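Local coordinates for protein uricase (Arthrobacter globiformis, PDB 2YZD) that catalyses the oxidation of uric acid by oxygen to 5-hydroxyisourate and hydrogen peroxide, the first step on the way to (S)-allantoin, at residues L182-S187 and S246-H251. Residues are numbered along the deposited sequence; the frame is centred on the assembly and turned at random.
Sequences LATDVS and SLPNKH. With AZA (8-azaxanthine), chain I.
Strands 182-187 and 246-249, antiparallel neighbours in the chain's large sheet, meet here, with K250 just past the regular part, in a ladder interrupted at P248, which has no N-H to give. At one end S246 N donates to S187 O (3.1 Å), a nearly straight bond in the carbonyl plane; at the other, K250 N reaches A183 O. Between them T184 takes over: with its hydroxyl anti to the backbone N (chi1 -173°), OG1 gives a hydrogen bond to P248 O (2.7 Å), approaching 30° out of the carbonyl plane. A threonine suits this place because its hydroxyl satisfies the proline carbonyl while its side chain also packs on F214 of helix 199-216. Beyond P248, whose CG and CD lie against D185 and the T184 hydroxyl, K250 bends at chi3 and crosses over the small A183. Its NZ, whose modelled position is less sure, appears to bond to T184 O and to form a salt bridge with D185 OD1, which T154 OG1 also binds. Trimmed to an alanine, K250 is likely to lose the charge facing D185 and a donor to T184 O. At the far end, a water accepts from A183 N and can donate to N249 OD1 and K250 O, though acceptors in reach outnumber its protons; L182 CD1 packs on the same amide oxygen. N249 ND2 lies 3.5 Å from N3 of 8-azaxanthine. This irregular pairing carries N249 and H251 into the uricase active site, where R180, Q223, L222 N and T67 N of a second subunit bind the ligand and H251 packs on K22 of that subunit, consistent with a charge relay.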
loop_
_atom_site.group_PDB
_atom_site.type_symbol
_atom_site.label_atom_id
_atom_site.label_comp_id
_atom_site.label_asym_id
_atom_site.label_seq_id
_atom_site.Cartn_x
_atom_site.Cartn_y
_atom_site.Cartn_z
ATOM N N LEU A 182 -20.682 -11.893 -8.772
ATOM C CA LEU A 182 -20.920 -10.801 -7.836
ATOM C C LEU A 182 -19.822 -10.914 -6.792
ATOM O O LEU A 182 -19.798 -11.869 -6.010
ATOM C CB LEU A 182 -22.287 -10.943 -7.167
ATOM C CG LEU A 182 -22.616 -9.836 -6.162
ATOM C CD1 LEU A 182 -22.636 -8.494 -6.895
ATOM C CD2 LEU A 182 -23.964 -10.110 -5.493
ATOM N N ALA A 183 -18.904 -9.952 -6.793
ATOM C CA ALA A 183 -17.788 -9.959 -5.854
ATOM C C ALA A 183 -17.678 -8.622 -5.118
ATOM O O ALA A 183 -17.840 -7.558 -5.715
ATOM C CB ALA A 183 -16.488 -10.270 -6.601
ATOM N N THR A 184 -17.406 -8.682 -3.818
ATOM C CA THR A 184 -17.291 -7.473 -3.008
ATOM C C THR A 184 -16.407 -7.688 -1.787
ATOM O O THR A 184 -16.025 -8.815 -1.484
ATOM C CB THR A 184 -18.673 -7.008 -2.508
ATOM O OG1 THR A 184 -18.544 -5.734 -1.865
ATOM C CG2 THR A 184 -19.252 -8.016 -1.514
ATOM N N ASP A 185 -16.063 -6.592 -1.116
ATOM C CA ASP A 185 -15.275 -6.637 0.116
ATOM C C ASP A 185 -16.278 -6.261 1.206
ATOM O O ASP A 185 -16.694 -5.106 1.293
ATOM C CB ASP A 185 -14.151 -5.592 0.137
ATOM C CG ASP A 185 -13.061 -5.856 -0.889
ATOM O OD1 ASP A 185 -12.708 -7.034 -1.122
ATOM O OD2 ASP A 185 -12.535 -4.868 -1.444
ATOM N N VAL A 186 -16.678 -7.228 2.023
ATOM C CA VAL A 186 -17.633 -6.950 3.085
ATOM C C VAL A 186 -17.051 -6.012 4.129
ATOM O O VAL A 186 -16.135 -6.369 4.875
ATOM C CB VAL A 186 -18.085 -8.238 3.812
ATOM C CG1 VAL A 186 -19.101 -7.890 4.901
ATOM C CG2 VAL A 186 -18.693 -9.219 2.816
ATOM N N SER A 187 -17.571 -4.796 4.158
ATOM C CA SER A 187 -17.150 -3.816 5.139
ATOM C C SER A 187 -18.458 -3.426 5.807
ATOM O O SER A 187 -19.329 -2.819 5.185
ATOM C CB SER A 187 -16.501 -2.610 4.466
ATOM O OG SER A 187 -16.090 -1.670 5.437
ATOM N N SER A 246 -20.638 -0.729 3.258
ATOM C CA SER A 246 -20.018 -0.081 2.110
ATOM C C SER A 246 -19.494 -1.250 1.276
ATOM O O SER A 246 -18.450 -1.835 1.582
ATOM C CB SER A 246 -18.870 0.821 2.571
ATOM O OG SER A 246 -18.419 1.649 1.513
ATOM N N LEU A 247 -20.231 -1.591 0.226
ATOM C CA LEU A 247 -19.877 -2.730 -0.603
ATOM C C LEU A 247 -19.432 -2.400 -2.017
ATOM O O LEU A 247 -20.229 -1.940 -2.833
ATOM C CB LEU A 247 -21.069 -3.697 -0.666
ATOM C CG LEU A 247 -21.651 -4.110 0.689
ATOM C CD1 LEU A 247 -22.854 -5.004 0.481
ATOM C CD2 LEU A 247 -20.575 -4.834 1.505
ATOM N N PRO A 248 -18.147 -2.619 -2.324
ATOM C CA PRO A 248 -17.677 -2.331 -3.683
ATOM C C PRO A 248 -18.058 -3.486 -4.613
ATOM O O PRO A 248 -17.959 -4.652 -4.234
ATOM C CB PRO A 248 -16.163 -2.213 -3.507
ATOM C CG PRO A 248 -15.890 -3.197 -2.397
ATOM C CD PRO A 248 -17.015 -2.899 -1.420
ATOM N N ASN A 249 -18.522 -3.163 -5.814
ATOM C CA ASN A 249 -18.875 -4.183 -6.796
ATOM C C ASN A 249 -17.589 -4.402 -7.607
ATOM O O ASN A 249 -17.294 -3.636 -8.525
ATOM C CB ASN A 249 -19.998 -3.675 -7.708
ATOM C CG ASN A 249 -20.637 -4.791 -8.541
ATOM O OD1 ASN A 249 -20.280 -5.962 -8.422
ATOM N ND2 ASN A 249 -21.592 -4.422 -9.385
ATOM N N LYS A 250 -16.819 -5.427 -7.245
ATOM C CA LYS A 250 -15.554 -5.722 -7.919
ATOM C C LYS A 250 -15.781 -6.470 -9.217
ATOM O O LYS A 250 -15.949 -7.693 -9.248
ATOM C CB LYS A 250 -14.638 -6.504 -6.985
ATOM C CG LYS A 250 -14.206 -5.669 -5.793
ATOM C CD LYS A 250 -13.458 -6.486 -4.759
ATOM C CE LYS A 250 -14.356 -7.573 -4.217
ATOM N NZ LYS A 250 -13.770 -8.250 -3.034
ATOM N N HIS A 251 -15.767 -5.699 -10.292
ATOM C CA HIS A 251 -16.027 -6.204 -11.618
ATOM C C HIS A 251 -15.117 -7.295 -12.151
ATOM O O HIS A 251 -13.893 -7.174 -12.179
ATOM C CB HIS A 251 -16.092 -5.023 -12.590
ATOM C CG HIS A 251 -17.102 -3.987 -12.194
ATOM N ND1 HIS A 251 -16.832 -2.635 -12.212
ATOM C CD2 HIS A 251 -18.365 -4.111 -11.718
ATOM C CE1 HIS A 251 -17.883 -1.972 -11.758
ATOM N NE2 HIS A 251 -18.827 -2.844 -11.452
HETATM N N1 AZA I . -25.915 -2.330 -8.873
HETATM C C2 AZA I . -25.463 -3.592 -9.248
HETATM O O2 AZA I . -25.639 -4.566 -8.540
HETATM N N3 AZA I . -24.795 -3.718 -10.462
HETATM C C4 AZA I . -24.603 -2.631 -11.248
HETATM C C5 AZA I . -25.049 -1.367 -10.890
HETATM C C6 AZA I . -25.760 -1.150 -9.620
HETATM O O6 AZA I . -26.199 -0.089 -9.192
HETATM N N7 AZA I . -24.715 -0.514 -11.861
HETATM N N8 AZA I . -24.084 -1.289 -12.761
HETATM N N9 AZA I . -23.993 -2.594 -12.425
HETATM O O HOH W 1 -18.627 -8.118 -8.880
#